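Local atomic coordinates of DNA endonuclease I-CeuI (Chlamydomonas eugametos, PDB entry 2EX5), a protein that cuts double-stranded DNA at a long, degenerate target site as a magnesium-dependent homodimeric LAGLIDADG homing endonuclease, allowing its group I intron to spread. Residues 38-43 / 92-97; 53-58 / 98-103; 68-73 / 78-83. The protein carries 1 engineered substitution. All blocks are in the same frame, centred on the assembly; numbering follows the deposited sequence.

Contact 1: residues 38-43 / 92-97; sequences KLFQID and NGVKVL
V94 meets F40 and I42 with its two methyl groups, which divide the phenylalanine between them. CG1 sits between the backbone N and the carbonyl carbon (chi1 68°), which points it at the backbone end of F40. V94 CG1 lies 3.8 Å from F40 CB. The same methyl also receives the end of the isoleucine chain, with I42 CD1 4.0 Å from V94 CG1. CG2 serves the ring instead: V94 CG2 comes within 3.7 Å of F40 CD2, approaching the ring at a slant. I42 reaches in from the side. Its CG1 branch runs extended, so that CD1 ends close to both valine methyls. L39 backs the phenylalanine from its own segment, with L39 CG over the centre of one ring face. The contact is wholly apolar. A glycine in place of V94 would take away both methyls and would probably open a gap beside F40, leaving I42 CD1 without its partner. The backbones set up the meeting. At Q41 the chain takes a positive phi in a Schellman motif, which turns it away from helix 29-40 and brings I42 round beside F40. In the other segment, G93 is the N-cap of helix 94-104, and V94 stands in its first turn. L119 of strand 118-123 touches both F40 and V94. The cluster thus joins the end of an N-terminal helix to the start of helix 94-104, the helix that links the two beta hairpins of the LAGLIDADG fold.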
loop_
_atom_site.group_PDB
_atom_site.type_symbol
_atom_site.label_atom_id
_atom_site.label_comp_id
_atom_site.label_asym_id
_atom_site.label_seq_id
_atom_site.Cartn_x
_atom_site.Cartn_y
_atom_site.Cartn_z
ATOM N N LYS C 38 -9.984 3.439 22.486
ATOM C CA LYS C 38 -9.331 4.098 23.636
ATOM C C LYS C 38 -7.819 3.730 23.745
ATOM O O LYS C 38 -6.978 4.640 23.945
ATOM C CB LYS C 38 -10.108 3.828 24.952
ATOM C CG LYS C 38 -9.462 4.454 26.284
ATOM C CD LYS C 38 -10.183 3.893 27.506
ATOM C CE LYS C 38 -10.148 4.899 28.660
ATOM N NZ LYS C 38 -10.584 4.186 29.901
ATOM N N LEU C 39 -7.474 2.437 23.630
ATOM C CA LEU C 39 -6.022 2.035 23.556
ATOM C C LEU C 39 -5.149 2.884 22.572
ATOM O O LEU C 39 -4.047 3.328 22.903
ATOM C CB LEU C 39 -5.896 0.540 23.177
ATOM C CG LEU C 39 -4.431 0.024 23.170
ATOM C CD1 LEU C 39 -3.642 0.208 24.479
ATOM C CD2 LEU C 39 -4.476 -1.456 22.851
ATOM N N PHE C 40 -5.686 3.132 21.376
ATOM C CA PHE C 40 -4.962 3.911 20.353
ATOM C C PHE C 40 -5.394 5.392 20.175
ATOM O O PHE C 40 -4.846 6.113 19.323
ATOM C CB PHE C 40 -4.942 3.127 19.008
ATOM C CG PHE C 40 -4.242 1.751 19.098
ATOM C CD1 PHE C 40 -2.908 1.669 19.415
ATOM C CD2 PHE C 40 -4.926 0.581 18.834
ATOM C CE1 PHE C 40 -2.278 0.459 19.494
ATOM C CE2 PHE C 40 -4.316 -0.636 18.913
ATOM C CZ PHE C 40 -2.985 -0.689 19.263
ATOM N N GLN C 41 -6.366 5.867 20.961
ATOM C CA GLN C 41 -6.841 7.273 20.830
ATOM C C GLN C 41 -7.220 7.652 19.389
ATOM O O GLN C 41 -6.646 8.567 18.786
ATOM C CB GLN C 41 -5.804 8.286 21.347
ATOM C CG GLN C 41 -5.059 7.965 22.625
ATOM C CD GLN C 41 -3.670 8.709 22.697
ATOM O OE1 GLN C 41 -3.521 9.869 22.214
ATOM N NE2 GLN C 41 -2.653 8.037 23.330
ATOM N N ILE C 42 -8.247 6.980 18.891
ATOM C CA ILE C 42 -8.634 6.942 17.508
ATOM C C ILE C 42 -9.927 7.708 17.441
ATOM O O ILE C 42 -10.797 7.403 18.193
ATOM C CB ILE C 42 -8.915 5.446 17.076
ATOM C CG1 ILE C 42 -7.608 4.679 16.937
ATOM C CG2 ILE C 42 -9.693 5.377 15.809
ATOM C CD1 ILE C 42 -7.817 3.229 16.684
ATOM N N ASP C 43 -10.054 8.670 16.514
ATOM C CA ASP C 43 -11.334 9.347 16.315
ATOM C C ASP C 43 -12.467 8.449 15.698
ATOM O O ASP C 43 -12.390 8.039 14.514
ATOM C CB ASP C 43 -11.135 10.655 15.544
ATOM C CG ASP C 43 -10.390 11.725 16.364
ATOM O OD1 ASP C 43 -9.286 11.462 16.891
ATOM O OD2 ASP C 43 -10.900 12.850 16.463
ATOM N N ASN C 92 1.099 3.596 13.617
ATOM C CA ASN C 92 0.700 4.986 13.228
ATOM C C ASN C 92 -0.477 5.095 12.215
ATOM O O ASN C 92 -1.083 6.169 12.059
ATOM C CB ASN C 92 1.849 5.843 12.658
ATOM C CG ASN C 92 3.053 5.883 13.484
ATOM O OD1 ASN C 92 3.048 5.459 14.650
ATOM N ND2 ASN C 92 4.180 6.329 12.861
ATOM N N GLY C 93 -0.841 4.004 11.567
ATOM C CA GLY C 93 -2.001 3.987 10.693
ATOM C C GLY C 93 -3.158 3.094 11.066
ATOM O O GLY C 93 -4.046 2.842 10.226
ATOM N N VAL C 94 -3.173 2.605 12.309
ATOM C CA VAL C 94 -4.276 1.893 12.914
ATOM C C VAL C 94 -5.672 2.445 12.624
ATOM O O VAL C 94 -6.694 1.709 12.476
ATOM C CB VAL C 94 -4.005 1.723 14.460
ATOM C CG1 VAL C 94 -4.063 3.151 15.272
ATOM C CG2 VAL C 94 -4.914 0.647 15.095
ATOM N N LYS C 95 -5.740 3.735 12.425
ATOM C CA LYS C 95 -6.995 4.411 12.175
ATOM C C LYS C 95 -7.743 3.876 10.977
ATOM O O LYS C 95 -8.924 3.568 11.059
ATOM C CB LYS C 95 -6.707 5.902 12.054
ATOM C CG LYS C 95 -7.837 6.724 11.420
ATOM C CD LYS C 95 -7.522 8.196 11.551
ATOM C CE LYS C 95 -8.497 9.017 10.682
ATOM N NZ LYS C 95 -9.577 8.114 10.523
ATOM N N VAL C 96 -7.056 3.718 9.845
ATOM C CA VAL C 96 -7.625 2.958 8.683
ATOM C C VAL C 96 -7.893 1.456 8.933
ATOM O O VAL C 96 -8.835 0.894 8.398
ATOM C CB VAL C 96 -6.722 3.223 7.427
ATOM C CG1 VAL C 96 -7.385 2.809 6.116
ATOM C CG2 VAL C 96 -6.391 4.759 7.343
ATOM N N LEU C 97 -7.053 0.779 9.721
ATOM C CA LEU C 97 -7.341 -0.617 10.209
ATOM C C LEU C 97 -8.692 -0.682 11.024
ATOM O O LEU C 97 -9.535 -1.586 10.880
ATOM C CB LEU C 97 -6.144 -0.998 11.116
ATOM C CG LEU C 97 -5.200 -2.049 10.538
ATOM C CD1 LEU C 97 -4.991 -1.839 9.044
ATOM C CD2 LEU C 97 -3.930 -2.252 11.331
#

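Contact 2: residues 53-58 / 98-103; sequences LFLAGF and YLALEV
With chi1 at 172°, L55 swings CG away from its own backbone nitrogen and across toward helix 94-104, and a chi2 of 64° lays both methyls against A100, leaving CB to face L99. L55 belongs to helix 49-62, whose LAGFLEGE, beginning at L55, corresponds to the LAGLIDADG motif. Its partner, helix 94-104, joins the two beta hairpins of the core. The axes of the two short segments come no closer than 10.6 Å, and their directions differ by 118°. At this wide crossing one leucine does most of the bridging. L99 leans in from its own helix to set CD1 3.9 Å from L55 CB, near the root of the side chain. Farther out, L55 CD2 lies 3.8 Å from A100 CA, against the backbone of the helix. V103 also faces the leucine, but its modelled approach is too short to be trusted. F136 of helix 126-141 touches both L55 and V103. The adjoining side of the LAGLIDADG helix serves the dimer: A56 packs on F54 of the second subunit, and the F54 ring meets F144 of that subunit. Within the chain, A100 CB lies 3.9 Å from L55 CD1.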
loop_
_atom_site.group_PDB
_atom_site.type_symbol
_atom_site.label_atom_id
_atom_site.label_comp_id
_atom_site.label_asym_id
_atom_site.label_seq_id
_atom_site.Cartn_x
_atom_site.Cartn_y
_atom_site.Cartn_z
ATOM N N LEU C 53 -15.006 3.834 -0.181
ATOM C CA LEU C 53 -14.253 3.945 -1.414
ATOM C C LEU C 53 -12.792 4.169 -1.079
ATOM O O LEU C 53 -11.976 3.750 -1.814
ATOM C CB LEU C 53 -14.780 5.096 -2.332
ATOM C CG LEU C 53 -15.757 5.013 -3.523
ATOM C CD1 LEU C 53 -16.316 3.698 -3.834
ATOM C CD2 LEU C 53 -16.945 6.104 -3.545
ATOM N N PHE C 54 -12.505 4.957 -0.043
ATOM C CA PHE C 54 -11.158 5.228 0.463
ATOM C C PHE C 54 -10.582 3.875 1.015
ATOM O O PHE C 54 -9.465 3.527 0.717
ATOM C CB PHE C 54 -11.164 6.320 1.560
ATOM C CG PHE C 54 -9.759 6.595 2.214
ATOM C CD1 PHE C 54 -8.928 7.597 1.721
ATOM C CD2 PHE C 54 -9.293 5.817 3.265
ATOM C CE1 PHE C 54 -7.657 7.871 2.293
ATOM C CE2 PHE C 54 -8.056 6.050 3.800
ATOM C CZ PHE C 54 -7.251 7.073 3.328
ATOM N N LEU C 55 -11.368 3.078 1.735
ATOM C CA LEU C 55 -10.851 1.861 2.209
ATOM C C LEU C 55 -10.580 0.928 1.008
ATOM O O LEU C 55 -9.616 0.198 1.054
ATOM C CB LEU C 55 -11.802 1.240 3.184
ATOM C CG LEU C 55 -11.611 -0.184 3.747
ATOM C CD1 LEU C 55 -10.267 -0.197 4.602
ATOM C CD2 LEU C 55 -12.816 -0.648 4.555
ATOM N N ALA C 56 -11.417 0.942 -0.047
ATOM C CA ALA C 56 -11.197 0.123 -1.240
ATOM C C ALA C 56 -9.809 0.377 -1.798
ATOM O O ALA C 56 -9.076 -0.572 -2.014
ATOM C CB ALA C 56 -12.262 0.303 -2.310
ATOM N N GLY C 57 -9.397 1.615 -1.926
ATOM C CA GLY C 57 -8.071 1.963 -2.472
ATOM C C GLY C 57 -7.000 1.498 -1.524
ATOM O O GLY C 57 -5.927 0.981 -1.900
ATOM N N PHE C 58 -7.275 1.616 -0.242
ATOM C CA PHE C 58 -6.261 1.218 0.741
ATOM C C PHE C 58 -5.959 -0.311 0.658
ATOM O O PHE C 58 -4.842 -0.726 0.832
ATOM C CB PHE C 58 -6.844 1.541 2.092
ATOM C CG PHE C 58 -5.949 1.241 3.200
ATOM C CD1 PHE C 58 -4.879 2.055 3.454
ATOM C CD2 PHE C 58 -6.175 0.153 4.021
ATOM C CE1 PHE C 58 -4.087 1.802 4.501
ATOM C CE2 PHE C 58 -5.323 -0.128 5.039
ATOM C CZ PHE C 58 -4.292 0.696 5.252
ATOM N N TYR C 98 -8.873 0.348 11.866
ATOM C CA TYR C 98 -10.123 0.543 12.641
ATOM C C TYR C 98 -11.319 0.775 11.697
ATOM O O TYR C 98 -12.359 0.115 11.779
ATOM C CB TYR C 98 -9.935 1.683 13.669
ATOM C CG TYR C 98 -11.153 1.860 14.513
ATOM C CD1 TYR C 98 -11.329 1.101 15.648
ATOM C CD2 TYR C 98 -12.165 2.753 14.151
ATOM C CE1 TYR C 98 -12.504 1.185 16.411
ATOM C CE2 TYR C 98 -13.320 2.868 14.924
ATOM C CZ TYR C 98 -13.453 2.086 16.056
ATOM O OH TYR C 98 -14.579 2.131 16.796
ATOM N N LEU C 99 -11.115 1.610 10.713
ATOM C CA LEU C 99 -12.127 1.737 9.646
ATOM C C LEU C 99 -12.490 0.385 9.028
ATOM O O LEU C 99 -13.683 0.049 8.985
ATOM C CB LEU C 99 -11.661 2.710 8.573
ATOM C CG LEU C 99 -12.483 3.642 7.705
ATOM C CD1 LEU C 99 -11.876 3.644 6.283
ATOM C CD2 LEU C 99 -14.088 3.436 7.747
ATOM N N ALA C 100 -11.506 -0.434 8.549
ATOM C CA ALA C 100 -11.880 -1.798 8.058
ATOM C C ALA C 100 -12.747 -2.628 9.020
ATOM O O ALA C 100 -13.760 -3.226 8.627
ATOM C CB ALA C 100 -10.621 -2.599 7.704
ATOM N N LEU C 101 -12.309 -2.711 10.281
ATOM C CA LEU C 101 -13.047 -3.414 11.383
ATOM C C LEU C 101 -14.487 -2.921 11.450
ATOM O O LEU C 101 -15.491 -3.672 11.413
ATOM C CB LEU C 101 -12.304 -3.068 12.665
ATOM C CG LEU C 101 -11.867 -4.091 13.718
ATOM C CD1 LEU C 101 -11.300 -5.436 13.128
ATOM C CD2 LEU C 101 -10.927 -3.466 14.726
ATOM N N GLU C 102 -14.572 -1.588 11.446
ATOM C CA GLU C 102 -15.859 -0.896 11.482
ATOM C C GLU C 102 -16.695 -1.248 10.240
ATOM O O GLU C 102 -17.849 -1.602 10.404
ATOM C CB GLU C 102 -15.643 0.599 11.762
ATOM C CG GLU C 102 -16.889 1.323 12.043
ATOM C CD GLU C 102 -17.239 1.437 13.496
ATOM O OE1 GLU C 102 -18.223 0.806 13.904
ATOM O OE2 GLU C 102 -16.562 2.128 14.220
ATOM N N VAL C 103 -16.112 -1.259 9.024
ATOM C CA VAL C 103 -16.890 -1.717 7.865
ATOM C C VAL C 103 -17.153 -3.198 7.734
ATOM O O VAL C 103 -18.239 -3.580 7.241
ATOM C CB VAL C 103 -16.511 -1.076 6.430
ATOM C CG1 VAL C 103 -15.258 -0.385 6.424
ATOM C CG2 VAL C 103 -16.708 -2.034 5.281
#

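Contact 3: residues 68-73 / 78-83; sequences STKKLA and GLVVDP. With CA (calcium ion), chain F; nucleotides of chain B.
Strands 63-71 and 79-90 form an antiparallel beta hairpin that lies against the bound DNA. S68 pairs with D82 and K70 with V80 through reciprocal backbone hydrogen bonds. The bond from S68 N to D82 O is almost straight (178°), although the donor stands above the carbonyl plane. Nearer the turn, L72 N bonds to G78 O. G78 has a positive phi, suited to glycine. The side chains of S68, K70, V80 and D82 share one face. There K70 runs alongside V80, and the fit is tight, with K70 CG only 3.3 Å from V80 CG1. Beyond V80 the lysine bends at chi3 (75°), and NZ reaches the major-groove edge of guanine DG20 of chain B. K70 NZ lies 2.6 Å from N7 of DG20 and makes a weak bond to its O6. A water accepts from K70 NZ and donates to D82 OD2, linking base reader and metal ligand. D82, a ligand of the second magnesium site, holds a calcium ion with both carboxylate oxygens, OD1 at 2.6 Å and OD2 at 2.7 Å, and five waters complete the shell. The DNA phosphate is gripped twice: S68 OG donates to OP2 of DC19 of chain B over 2.8 Å, and T69 N donates to the same oxygen. Such strands, laid in the major groove to read bases and hold phosphates, are characteristic of the LAGLIDADG DNA-binding sheet.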
loop_
_atom_site.group_PDB
_atom_site.type_symbol
_atom_site.label_atom_id
_atom_site.label_comp_id
_atom_site.label_asym_id
_atom_site.label_seq_id
_atom_site.Cartn_x
_atom_site.Cartn_y
_atom_site.Cartn_z
ATOM N N SER C 68 -3.395 -20.762 1.691
ATOM C CA SER C 68 -2.298 -21.576 2.102
ATOM C C SER C 68 -2.589 -23.093 2.052
ATOM O O SER C 68 -3.732 -23.521 2.282
ATOM C CB SER C 68 -1.871 -21.060 3.461
ATOM O OG SER C 68 -1.036 -22.046 4.000
ATOM N N THR C 69 -1.578 -23.921 1.706
ATOM C CA THR C 69 -1.787 -25.338 1.627
ATOM C C THR C 69 -0.735 -26.008 2.437
ATOM O O THR C 69 0.445 -25.881 2.144
ATOM C CB THR C 69 -1.817 -25.880 0.175
ATOM O OG1 THR C 69 -2.973 -25.387 -0.461
ATOM C CG2 THR C 69 -1.935 -27.445 0.142
ATOM N N LYS C 70 -1.175 -26.762 3.451
ATOM C CA LYS C 70 -0.271 -27.163 4.535
ATOM C C LYS C 70 -0.626 -28.520 5.091
ATOM O O LYS C 70 -1.761 -28.960 5.036
ATOM C CB LYS C 70 -0.298 -26.116 5.645
ATOM C CG LYS C 70 -1.759 -25.885 6.030
ATOM C CD LYS C 70 -1.957 -25.058 7.285
ATOM C CE LYS C 70 -1.718 -23.591 7.104
ATOM N NZ LYS C 70 -2.370 -23.082 8.344
ATOM N N LYS C 71 0.379 -29.210 5.611
ATOM C CA LYS C 71 0.135 -30.552 6.122
ATOM C C LYS C 71 -0.669 -30.425 7.414
ATOM O O LYS C 71 -0.330 -29.591 8.290
ATOM C CB LYS C 71 1.456 -31.291 6.399
ATOM C CG LYS C 71 2.009 -32.031 5.211
ATOM C CD LYS C 71 3.410 -32.474 5.525
ATOM C CE LYS C 71 4.418 -31.485 4.920
ATOM N NZ LYS C 71 3.920 -30.872 3.602
ATOM N N LEU C 72 -1.701 -31.262 7.521
ATOM C CA LEU C 72 -2.383 -31.484 8.746
ATOM C C LEU C 72 -2.647 -32.981 8.865
ATOM O O LEU C 72 -3.561 -33.483 8.210
ATOM C CB LEU C 72 -3.689 -30.742 8.703
ATOM C CG LEU C 72 -4.209 -30.232 10.029
ATOM C CD1 LEU C 72 -5.538 -29.472 9.870
ATOM C CD2 LEU C 72 -4.338 -31.407 10.962
ATOM N N ALA C 73 -1.878 -33.668 9.732
ATOM C CA ALA C 73 -1.916 -35.152 9.929
ATOM C C ALA C 73 -3.290 -35.787 10.135
ATOM O O ALA C 73 -3.578 -36.876 9.587
ATOM C CB ALA C 73 -0.984 -35.556 11.055
ATOM N N GLY C 78 -4.630 -35.247 4.824
ATOM C CA GLY C 78 -3.271 -34.990 5.358
ATOM C C GLY C 78 -2.810 -33.589 5.090
ATOM O O GLY C 78 -1.757 -33.167 5.526
ATOM N N LEU C 79 -3.649 -32.848 4.386
ATOM C CA LEU C 79 -3.340 -31.482 4.067
ATOM C C LEU C 79 -4.603 -30.608 4.096
ATOM O O LEU C 79 -5.702 -31.083 3.915
ATOM C CB LEU C 79 -2.551 -31.379 2.748
ATOM C CG LEU C 79 -3.257 -31.364 1.414
ATOM C CD1 LEU C 79 -2.149 -31.469 0.221
ATOM C CD2 LEU C 79 -4.161 -32.516 1.355
ATOM N N VAL C 80 -4.445 -29.334 4.354
ATOM C CA VAL C 80 -5.656 -28.443 4.384
ATOM C C VAL C 80 -5.336 -27.253 3.483
ATOM O O VAL C 80 -4.192 -26.837 3.438
ATOM C CB VAL C 80 -6.002 -27.932 5.806
ATOM C CG1 VAL C 80 -4.728 -27.325 6.469
ATOM C CG2 VAL C 80 -7.155 -26.830 5.748
ATOM N N VAL C 81 -6.328 -26.779 2.762
ATOM C CA VAL C 81 -6.230 -25.593 1.938
ATOM C C VAL C 81 -6.962 -24.445 2.670
ATOM O O VAL C 81 -8.120 -24.525 3.041
ATOM C CB VAL C 81 -6.854 -25.878 0.546
ATOM C CG1 VAL C 81 -6.594 -24.767 -0.451
ATOM C CG2 VAL C 81 -6.346 -27.255 -0.006
ATOM N N ASP C 82 -6.285 -23.347 2.882
ATOM C CA ASP C 82 -6.834 -22.437 3.849
ATOM C C ASP C 82 -6.801 -21.017 3.398
ATOM O O ASP C 82 -5.728 -20.471 3.377
ATOM C CB ASP C 82 -6.080 -22.564 5.172
ATOM C CG ASP C 82 -7.017 -22.252 6.393
ATOM O OD1 ASP C 82 -8.274 -22.421 6.282
ATOM O OD2 ASP C 82 -6.506 -21.888 7.451
ATOM N N PRO C 83 -8.004 -20.386 3.184
ATOM C CA PRO C 83 -8.163 -18.975 2.797
ATOM C C PRO C 83 -8.027 -18.012 4.007
ATOM O O PRO C 83 -8.501 -18.305 5.156
ATOM C CB PRO C 83 -9.601 -18.927 2.234
ATOM C CG PRO C 83 -10.343 -19.967 2.911
ATOM C CD PRO C 83 -9.322 -21.015 3.402
HETATM CA CA CA F . -8.891 -21.317 8.563
ATOM P P DC B 19 2.434 -21.995 2.463
ATOM O OP1 DC B 19 3.408 -22.701 1.575
ATOM O OP2 DC B 19 1.005 -22.421 2.187
ATOM O "O5'" DC B 19 2.820 -22.167 3.964
ATOM C "C5'" DC B 19 4.073 -21.709 4.418
ATOM C "C4'" DC B 19 4.258 -22.287 5.824
ATOM O "O4'" DC B 19 3.613 -21.372 6.756
ATOM C "C3'" DC B 19 3.580 -23.618 6.068
ATOM O "O3'" DC B 19 4.612 -24.388 6.722
ATOM C "C2'" DC B 19 2.350 -23.292 6.968
ATOM C "C1'" DC B 19 2.742 -21.972 7.662
ATOM N N1 DC B 19 1.612 -20.916 7.857
ATOM C C2 DC B 19 1.393 -20.427 9.118
ATOM O O2 DC B 19 2.071 -20.897 10.068
ATOM N N3 DC B 19 0.376 -19.527 9.312
ATOM C C4 DC B 19 -0.406 -19.095 8.343
ATOM N N4 DC B 19 -1.345 -18.180 8.671
ATOM C C5 DC B 19 -0.191 -19.569 7.028
ATOM C C6 DC B 19 0.799 -20.471 6.850
ATOM P P DG B 20 4.345 -25.699 7.618
ATOM O OP1 DG B 20 5.719 -26.223 7.807
ATOM O OP2 DG B 20 3.285 -26.608 7.159
ATOM O "O5'" DG B 20 4.030 -25.161 9.112
ATOM C "C5'" DG B 20 4.908 -24.375 9.990
ATOM C "C4'" DG B 20 4.328 -24.655 11.363
ATOM O "O4'" DG B 20 3.263 -23.704 11.739
ATOM C "C3'" DG B 20 3.765 -26.097 11.495
ATOM O "O3'" DG B 20 4.512 -26.736 12.528
ATOM C "C2'" DG B 20 2.306 -25.977 11.866
ATOM C "C1'" DG B 20 2.111 -24.487 12.167
ATOM N N9 DG B 20 0.980 -23.807 11.536
ATOM C C8 DG B 20 0.583 -23.912 10.243
ATOM N N7 DG B 20 -0.424 -23.108 10.005
ATOM C C5 DG B 20 -0.702 -22.481 11.206
ATOM C C6 DG B 20 -1.718 -21.557 11.520
ATOM O O6 DG B 20 -2.546 -21.070 10.750
ATOM N N1 DG B 20 -1.694 -21.165 12.824
ATOM C C2 DG B 20 -0.794 -21.638 13.707
ATOM N N2 DG B 20 -0.930 -21.115 14.952
ATOM N N3 DG B 20 0.154 -22.555 13.423
ATOM C C4 DG B 20 0.148 -22.892 12.142
HETATM O O HOH W 1 -3.843 -20.959 7.308
HETATM O O HOH W 2 -9.652 -19.675 6.773
HETATM O O HOH W 3 -10.626 -20.468 10.262
HETATM O O HOH W 4 -11.043 -22.557 7.490
HETATM O O HOH W 5 -8.705 -23.545 9.457
HETATM O O HOH W 6 -7.249 -20.233 9.687
#

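Contacts 1 and 2 are neighbours, their centres 13 Å apart, and both use helix 94-104. They touch directly: V96 CG1 lies 3.6 Å from F58 CD2, and I42 CG2 lies 4.0 Å from Y98 CD2. Both also touch the second subunit. Contact 3 stands on the other side of the chain's centre, its centre 34 Å from that of contact 1 and 30 Å from that of contact 2. The chain runs from the LAGLIDADG helix into the hairpin of contact 3, then back to helix 94-104. The L55 side chain is about 8 Å from that of E62, a magnesium ligand, and that of V94 about 12 Å, whereas contact 3 binds calcium itself.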